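Local coordinates for protein mirolysin (Tannerella forsythia, PDB 6R7V) that is the latent zymogen of a pappalysin-family zinc metallopeptidase, which probably hydrolyses peptide bonds once the cysteine that blocks its catalytic zinc ion is removed, at residues Ile47-His52 / Ile101-Ala106; Asn153-Asn158 / Gly181-Tyr186. The protein carries 1 engineered substitution. All blocks are in the same frame, centred on the assembly; numbering follows the deposited sequence. Where two conformers were deposited one is given.

Contact 1: Ile47-His52 / Ile101-Ala106; sequences IPVVVH and IEFKLA
Ile-47 and Phe-103 stand side by side on one face of a parallel strand pair, their side chains pointing the same way. CG of Phe-103 is anti to its own carbonyl carbon (chi1 -61°), and the ring meets Ile-47 obliquely, CD2 lying 3.8 Å from CB of Ile-47. Val-49, the next residue on this face, brings CG2 to the ring edge, near its plane, 4.0 Å from Phe-103 CD2. Farther along, Leu-105 crosses Val-51 at a slant, with Leu-105 CD2 4.0 Å from Val-51 CG2. At the other end, CG1 of Ile-47 meets CG2 of Ile-101 at 3.8 Å. The backbones are laced by four hydrogen bonds: Ile-47 N to Glu-102 O, Lys-104 N to Ile-47 O, Val-49 N to Lys-104 O and Ala-106 N to Val-49 O. The last, 2.8 Å from N of Ala-106 to O of Val-49, extends the ladder one residue beyond the strand. CA-H...O contacts fill in between, such as Pro-48 CA to Lys-104 O at 3.4 Å. Helix 64-77 covers the apolar face through Ile-67, Ile-71 and Leu-74, while Asn-75 accepts the N-H of Phe-103. Strand, covering helix and neighbouring parallel strand make a beta-alpha-beta crossover, an arrangement typical of the N-terminal subdomain of metzincin metallopeptidases.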
ATOM      1  N   ILE A  47      10.332  -8.459   2.328  1.00 16.19           N
ATOM      2  CA  ILE A  47      10.140  -7.212   3.044  1.00 15.07           C
ATOM      3  C   ILE A  47      10.025  -7.469   4.535  1.00 15.95           C
ATOM      4  O   ILE A  47       8.988  -7.977   4.962  1.00 15.28           O
ATOM      5  CB  ILE A  47       8.844  -6.505   2.559  1.00 17.56           C
ATOM      6  CG1 ILE A  47       8.771  -6.317   1.028  1.00 20.71           C
ATOM      7  CG2 ILE A  47       8.629  -5.155   3.307  1.00 17.64           C
ATOM      8  CD1 ILE A  47       9.695  -5.460   0.444  1.00 24.43           C
ATOM      9  N   PRO A  48      11.024  -7.065   5.356  1.00 15.04           N
ATOM     10  CA  PRO A  48      10.869  -7.123   6.831  1.00 14.78           C
ATOM     11  C   PRO A  48       9.877  -6.072   7.272  1.00 15.90           C
ATOM     12  O   PRO A  48       9.944  -4.929   6.812  1.00 15.93           O
ATOM     13  CB  PRO A  48      12.283  -6.760   7.353  1.00 15.47           C
ATOM     14  CG  PRO A  48      13.214  -6.921   6.152  1.00 17.67           C
ATOM     15  CD  PRO A  48      12.336  -6.499   4.979  1.00 15.56           C
ATOM     16  N   VAL A  49       8.934  -6.439   8.147  1.00 13.40           N
ATOM     17  CA  VAL A  49       7.882  -5.540   8.569  1.00 12.66           C
ATOM     18  C   VAL A  49       7.931  -5.321  10.062  1.00 15.55           C
ATOM     19  O   VAL A  49       8.122  -6.253  10.835  1.00 16.33           O
ATOM     20  CB  VAL A  49       6.493  -6.144   8.178  1.00 14.94           C
ATOM     21  CG1 VAL A  49       5.326  -5.279   8.685  1.00 15.02           C
ATOM     22  CG2 VAL A  49       6.383  -6.339   6.660  1.00 15.93           C
ATOM     23  N   VAL A  50       7.671  -4.094  10.480  1.00 13.64           N
ATOM     24  CA  VAL A  50       7.401  -3.778  11.871  1.00 13.63           C
ATOM     25  C   VAL A  50       6.042  -3.101  11.922  1.00 14.80           C
ATOM     26  O   VAL A  50       5.750  -2.181  11.136  1.00 14.49           O
ATOM     27  CB  VAL A  50       8.516  -2.954  12.556  1.00 16.18           C
ATOM     28  CG1 VAL A  50       8.813  -1.639  11.817  1.00 16.45           C
ATOM     29  CG2 VAL A  50       8.200  -2.708  14.033  1.00 16.72           C
ATOM     30  N   VAL A  51       5.180  -3.622  12.788  1.00 14.30           N
ATOM     31  CA  VAL A  51       3.845  -3.029  13.005  1.00 13.94           C
ATOM     32  C   VAL A  51       3.856  -2.266  14.308  1.00 15.89           C
ATOM     33  O   VAL A  51       4.131  -2.852  15.379  1.00 17.17           O
ATOM     34  CB  VAL A  51       2.757  -4.120  12.999  1.00 16.06           C
ATOM     35  CG1 VAL A  51       1.370  -3.499  13.227  1.00 16.77           C
ATOM     36  CG2 VAL A  51       2.790  -4.866  11.668  1.00 15.69           C
ATOM     37  N   HIS A  52       3.550  -0.964  14.228  1.00 13.62           N
ATOM     38  CA  HIS A  52       3.489  -0.094  15.395  1.00 13.45           C
ATOM     39  C   HIS A  52       2.058   0.123  15.787  1.00 15.73           C
ATOM     40  O   HIS A  52       1.379   0.896  15.104  1.00 14.95           O
ATOM     41  CB  HIS A  52       4.146   1.271  15.146  1.00 14.68           C
ATOM     42  CG  HIS A  52       5.540   1.211  14.623  1.00 16.93           C
ATOM     43  ND1 HIS A  52       6.591   0.840  15.431  1.00 18.88           N
ATOM     44  CD2 HIS A  52       6.022   1.522  13.390  1.00 16.72           C
ATOM     45  CE1 HIS A  52       7.679   0.903  14.672  1.00 17.84           C
ATOM     46  NE2 HIS A  52       7.384   1.334  13.438  1.00 16.29           N
ATOM     47  N   ILE A 101       6.510 -11.027  -4.040  1.00 13.12           N
ATOM     48  CA  ILE A 101       6.981 -10.240  -2.913  1.00 13.24           C
ATOM     49  C   ILE A 101       6.412 -10.903  -1.664  1.00 15.46           C
ATOM     50  O   ILE A 101       5.198 -11.130  -1.586  1.00 15.65           O
ATOM     51  CB  ILE A 101       6.526  -8.759  -3.048  1.00 15.11           C
ATOM     52  CG1 ILE A 101       7.141  -8.107  -4.287  1.00 14.78           C
ATOM     53  CG2 ILE A 101       6.914  -7.966  -1.789  1.00 16.69           C
ATOM     54  CD1 ILE A 101       6.611  -6.660  -4.603  1.00 17.01           C
ATOM     55  N   GLU A 102       7.287 -11.175  -0.690  1.00 14.73           N
ATOM     56  CA  GLU A 102       6.958 -11.745   0.621  1.00 16.63           C
ATOM     57  C   GLU A 102       7.119 -10.734   1.723  1.00 14.98           C
ATOM     58  O   GLU A 102       8.033  -9.914   1.657  1.00 15.94           O
ATOM     59  CB  GLU A 102       7.940 -12.886   0.973  1.00 19.70           C
ATOM     60  CG  GLU A 102       7.759 -14.209   0.300  1.00 30.58           C
ATOM     61  CD  GLU A 102       8.901 -15.167   0.601  1.00 25.19           C
ATOM     62  OE1 GLU A 102       9.791 -14.858   1.426  1.00 34.64           O
ATOM     63  OE2 GLU A 102       8.941 -16.206  -0.069  1.00 29.43           O
ATOM     64  N   PHE A 103       6.359 -10.899   2.801  1.00 14.06           N
ATOM     65  CA  PHE A 103       6.388 -10.022   3.966  1.00 13.89           C
ATOM     66  C   PHE A 103       6.600 -10.863   5.183  1.00 17.30           C
ATOM     67  O   PHE A 103       5.981 -11.920   5.316  1.00 16.59           O
ATOM     68  CB  PHE A 103       5.070  -9.248   4.100  1.00 13.94           C
ATOM     69  CG  PHE A 103       4.768  -8.348   2.931  1.00 14.81           C
ATOM     70  CD1 PHE A 103       4.186  -8.856   1.770  1.00 14.96           C
ATOM     71  CD2 PHE A 103       5.099  -6.996   2.968  1.00 14.53           C
ATOM     72  CE1 PHE A 103       3.913  -8.024   0.683  1.00 15.66           C
ATOM     73  CE2 PHE A 103       4.863  -6.170   1.862  1.00 16.39           C
ATOM     74  CZ  PHE A 103       4.260  -6.692   0.723  1.00 15.47           C
ATOM     75  N   LYS A 104       7.516 -10.440   6.061  1.00 14.33           N
ATOM     76  CA  LYS A 104       7.724 -11.176   7.307  1.00 14.59           C
ATOM     77  C   LYS A 104       7.915 -10.198   8.420  1.00 16.11           C
ATOM     78  O   LYS A 104       8.675  -9.234   8.274  1.00 15.43           O
ATOM     79  CB  LYS A 104       8.947 -12.115   7.253  1.00 16.93           C
ATOM     80  CG  LYS A 104       8.840 -13.302   6.317  1.00 22.52           C
ATOM     81  CD  LYS A 104      10.116 -14.163   6.401  1.00 27.09           C
ATOM     82  CE  LYS A 104      10.196 -15.071   5.210  1.00 30.86           C
ATOM     83  NZ  LYS A 104      11.350 -15.998   5.289  1.00 34.10           N
ATOM     84  N   LEU A 105       7.315 -10.483   9.585  1.00 15.20           N
ATOM     85  CA  LEU A 105       7.561  -9.617  10.715  1.00 15.73           C
ATOM     86  C   LEU A 105       9.028  -9.714  11.134  1.00 17.03           C
ATOM     87  O   LEU A 105       9.599 -10.812  11.181  1.00 17.24           O
ATOM     88  CB  LEU A 105       6.677 -10.026  11.891  1.00 15.98           C
ATOM     89  CG  LEU A 105       5.173  -9.733  11.722  1.00 18.14           C
ATOM     90  CD1 LEU A 105       4.375 -10.368  12.887  1.00 20.06           C
ATOM     91  CD2 LEU A 105       4.911  -8.209  11.743  1.00 19.55           C
ATOM     92  N   ALA A 106       9.632  -8.567  11.430  1.00 16.67           N
ATOM     93  CA  ALA A 106      11.017  -8.512  11.874  1.00 16.82           C
ATOM     94  C   ALA A 106      11.235  -9.320  13.137  1.00 18.29           C
ATOM     95  O   ALA A 106      10.359  -9.405  13.988  1.00 16.92           O
ATOM     96  CB  ALA A 106      11.403  -7.061  12.140  1.00 19.44           C
TER

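Contact 2: Asn153-Asn158 / Gly181-Tyr186; sequences NIWVCN and GVVIHY
Trp-155 has CG beside its backbone N (chi1 -73°), and chi2 (-98°) sets the turn of the ring at CD1. The indole edge faces the partner backbone: CE3 lies 3.4 Å from Val-182 O, near the ring plane, and CZ3 reaches 4.1 Å from CA of Gly-181, where no side chain intervenes. Val-182 O also accepts the N-H of Trp-155, so this carbonyl meets both the backbone and the ring of one residue. On the same face, SG of Cys-157 touches CG1 of Val-183 at 3.8 Å. On the other, Ile-154 CG2 meets Ile-184 CG1 at 4.1 Å, and the side chains of Val-156 and Tyr-186 cross at about a right angle, with Val-156 CG1 3.8 Å from Tyr-186 CB. Cys-157 O lies over one face of the His-185 ring, offset toward the rim, and accepts the N-H of Tyr-186 from above its carbonyl plane. Five backbone hydrogen bonds run through the parallel pair. Ile-184 also packs on Ala-205 and the engineered Ala-208 of helix 203-212, which carries zinc ligands His-207 and His-211; the Ile-184 side chain is about 9 Å from the zinc ion. Apolar Ile-154, Val-156, Val-182 and Ile-184, with backbone polar groups paired along the strands, are consistent with an uncharged floor beneath this helix.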
ATOM      1  N   ASN A 153       7.582   0.014   7.776  1.00 13.83           N
ATOM      2  CA  ASN A 153       6.875   0.428   8.982  1.00 13.80           C
ATOM      3  C   ASN A 153       5.391   0.587   8.695  1.00 13.34           C
ATOM      4  O   ASN A 153       5.021   1.353   7.789  1.00 13.97           O
ATOM      5  CB  ASN A 153       7.411   1.761   9.483  1.00 14.58           C
ATOM      6  CG  ASN A 153       8.795   1.694  10.040  1.00 15.94           C
ATOM      7  OD1 ASN A 153       9.005   1.656  11.262  1.00 16.39           O
ATOM      8  ND2 ASN A 153       9.780   1.667   9.171  1.00 16.17           N
ATOM      9  N   ILE A 154       4.558  -0.155   9.434  1.00 13.51           N
ATOM     10  CA  ILE A 154       3.117  -0.074   9.317  1.00 13.55           C
ATOM     11  C   ILE A 154       2.569   0.407  10.638  1.00 14.19           C
ATOM     12  O   ILE A 154       2.681  -0.333  11.637  1.00 15.70           O
ATOM     13  CB  ILE A 154       2.467  -1.414   8.944  1.00 14.96           C
ATOM     14  CG1 ILE A 154       3.051  -2.014   7.641  1.00 14.18           C
ATOM     15  CG2 ILE A 154       0.950  -1.203   8.849  1.00 18.01           C
ATOM     16  CD1 ILE A 154       2.410  -3.415   7.265  1.00 16.63           C
ATOM     17  N   TRP A 155       2.033   1.637  10.685  1.00 13.30           N
ATOM     18  CA  TRP A 155       1.460   2.161  11.923  1.00 14.10           C
ATOM     19  C   TRP A 155      -0.013   1.850  11.924  1.00 15.72           C
ATOM     20  O   TRP A 155      -0.659   1.976  10.869  1.00 15.43           O
ATOM     21  CB  TRP A 155       1.684   3.675  12.018  1.00 14.13           C
ATOM     22  CG  TRP A 155       3.083   4.078  12.308  1.00 14.15           C
ATOM     23  CD1 TRP A 155       3.594   4.405  13.533  1.00 16.09           C
ATOM     24  CD2 TRP A 155       4.108   4.391  11.347  1.00 14.00           C
ATOM     25  NE1 TRP A 155       4.905   4.823  13.406  1.00 14.39           N
ATOM     26  CE2 TRP A 155       5.254   4.789  12.072  1.00 16.47           C
ATOM     27  CE3 TRP A 155       4.192   4.310   9.939  1.00 15.02           C
ATOM     28  CZ2 TRP A 155       6.437   5.190  11.435  1.00 15.47           C
ATOM     29  CZ3 TRP A 155       5.378   4.666   9.315  1.00 15.65           C
ATOM     30  CH2 TRP A 155       6.471   5.141  10.053  1.00 15.86           C
ATOM     31  N   VAL A 156      -0.549   1.401  13.074  1.00 14.69           N
ATOM     32  CA  VAL A 156      -1.969   1.100  13.229  1.00 14.58           C
ATOM     33  C   VAL A 156      -2.514   1.996  14.314  1.00 15.90           C
ATOM     34  O   VAL A 156      -1.931   2.030  15.407  1.00 16.10           O
ATOM     35  CB  VAL A 156      -2.165  -0.385  13.571  1.00 16.01           C
ATOM     36  CG1 VAL A 156      -3.648  -0.714  13.752  1.00 16.91           C
ATOM     37  CG2 VAL A 156      -1.528  -1.279  12.497  1.00 15.68           C
ATOM     38  N   CYS A 157      -3.520   2.824  14.001  1.00 14.04           N
ATOM     39  CA  CYS A 157      -3.992   3.808  14.953  1.00 14.46           C
ATOM     40  C   CYS A 157      -5.419   4.232  14.625  1.00 15.40           C
ATOM     41  O   CYS A 157      -5.973   3.812  13.590  1.00 14.84           O
ATOM     42  CB  CYS A 157      -3.061   5.020  14.922  1.00 15.06           C
ATOM     43  SG  CYS A 157      -3.149   5.963  13.378  1.00 17.48           S
ATOM     44  N   ASN A 158      -5.955   5.139  15.441  1.00 15.67           N
ATOM     45  CA  ASN A 158      -7.253   5.732  15.142  1.00 15.56           C
ATOM     46  C   ASN A 158      -7.073   6.916  14.183  1.00 18.78           C
ATOM     47  O   ASN A 158      -6.538   7.942  14.587  1.00 18.40           O
ATOM     48  CB  ASN A 158      -7.928   6.191  16.410  1.00 16.81           C
ATOM     49  CG  ASN A 158      -9.265   6.814  16.136  1.00 21.41           C
ATOM     50  OD1 ASN A 158      -9.956   6.413  15.190  1.00 21.15           O
ATOM     51  ND2 ASN A 158      -9.647   7.807  16.951  1.00 22.35           N
ATOM     52  N   GLY A 181       6.497   4.712   4.809  1.00 14.62           N
ATOM     53  CA  GLY A 181       5.729   3.600   5.332  1.00 15.06           C
ATOM     54  C   GLY A 181       4.260   3.805   5.114  1.00 14.84           C
ATOM     55  O   GLY A 181       3.852   4.618   4.247  1.00 14.26           O
ATOM     56  N   VAL A 182       3.449   3.033   5.879  1.00 13.40           N
ATOM     57  CA  VAL A 182       1.997   3.084   5.696  0.56 13.22           C
ATOM     58  C   VAL A 182       1.295   3.125   7.032  1.00 14.42           C
ATOM     59  O   VAL A 182       1.822   2.653   8.059  1.00 14.25           O
ATOM     60  CB  VAL A 182       1.418   1.953   4.796  0.56 17.05           C
ATOM     61  CG1 VAL A 182       2.123   1.890   3.433  0.56 16.59           C
ATOM     62  CG2 VAL A 182       1.458   0.594   5.484  0.56 16.63           C
ATOM     63  N   VAL A 183       0.124   3.786   7.044  1.00 13.54           N
ATOM     64  CA  VAL A 183      -0.677   3.964   8.263  1.00 12.77           C
ATOM     65  C   VAL A 183      -2.055   3.396   7.969  1.00 15.23           C
ATOM     66  O   VAL A 183      -2.668   3.756   6.938  1.00 14.24           O
ATOM     67  CB  VAL A 183      -0.771   5.456   8.670  1.00 15.08           C
ATOM     68  CG1 VAL A 183      -1.537   5.611   9.979  1.00 15.14           C
ATOM     69  CG2 VAL A 183       0.616   6.099   8.813  1.00 15.27           C
ATOM     70  N   ILE A 184      -2.563   2.525   8.870  1.00 12.96           N
ATOM     71  CA  ILE A 184      -3.860   1.905   8.676  1.00 12.24           C
ATOM     72  C   ILE A 184      -4.762   2.145   9.875  1.00 14.92           C
ATOM     73  O   ILE A 184      -4.319   2.000  11.019  1.00 14.99           O
ATOM     74  CB  ILE A 184      -3.718   0.372   8.407  1.00 13.96           C
ATOM     75  CG1 ILE A 184      -2.669  -0.000   7.305  1.00 15.24           C
ATOM     76  CG2 ILE A 184      -5.114  -0.259   8.035  1.00 14.98           C
ATOM     77  CD1 ILE A 184      -3.092   0.537   5.857  1.00 16.21           C
ATOM     78  N   HIS A 185      -6.056   2.386   9.627  1.00 14.25           N
ATOM     79  CA  HIS A 185      -7.021   2.538  10.724  1.00 14.76           C
ATOM     80  C   HIS A 185      -7.140   1.208  11.429  1.00 17.05           C
ATOM     81  O   HIS A 185      -7.308   0.178  10.772  1.00 15.59           O
ATOM     82  CB  HIS A 185      -8.368   2.942  10.119  1.00 15.87           C
ATOM     83  CG  HIS A 185      -9.363   3.456  11.107  1.00 18.52           C
ATOM     84  ND1 HIS A 185      -9.783   2.695  12.175  1.00 20.51           N
ATOM     85  CD2 HIS A 185      -9.931   4.680  11.187  1.00 21.23           C
ATOM     86  CE1 HIS A 185     -10.623   3.464  12.857  1.00 20.45           C
ATOM     87  NE2 HIS A 185     -10.727   4.675  12.320  1.00 20.95           N
ATOM     88  N   TYR A 186      -7.103   1.213  12.755  1.00 14.25           N
ATOM     89  CA  TYR A 186      -7.156  -0.019  13.557  1.00 15.12           C
ATOM     90  C   TYR A 186      -8.397  -0.857  13.284  1.00 18.53           C
ATOM     91  O   TYR A 186      -8.340  -2.073  13.472  1.00 20.64           O
ATOM     92  CB  TYR A 186      -7.040   0.312  15.054  1.00 16.51           C
ATOM     93  CG  TYR A 186      -8.307   0.833  15.700  1.00 17.26           C
ATOM     94  CD1 TYR A 186      -8.673   2.176  15.596  1.00 18.59           C
ATOM     95  CD2 TYR A 186      -9.151  -0.018  16.411  1.00 17.75           C
ATOM     96  CE1 TYR A 186      -9.860   2.652  16.155  1.00 18.26           C
ATOM     97  CE2 TYR A 186     -10.340   0.445  16.967  1.00 18.23           C
ATOM     98  CZ  TYR A 186     -10.682   1.783  16.850  1.00 20.24           C
ATOM     99  OH  TYR A 186     -11.830   2.252  17.442  1.00 23.88           O
TER

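Overall arrangement
Contacts 1 and 2 are both buried parallel pairs of one mixed sheet, their centres about 13 Å apart. Strands 45-55 and 152-157 are neighbours, so contact 1 joins 101-105 to one side of this central pair and contact 2 joins 182-185 to the other. They meet where His-52 NE2 bonds Asn-153 OD1 and the His-52 ring lies against Trp-155. Contact 1 combines an aliphatic and phenyl face under helix 64-77 with partly exposed Glu-102 and Lys-104. Contact 2 is larger, burying 547 Å² against 391 Å², and brings indole, thiol, imidazole and phenol groups; its Val-182 and Ile-184 lie against helix 203-212, nearer the zinc site.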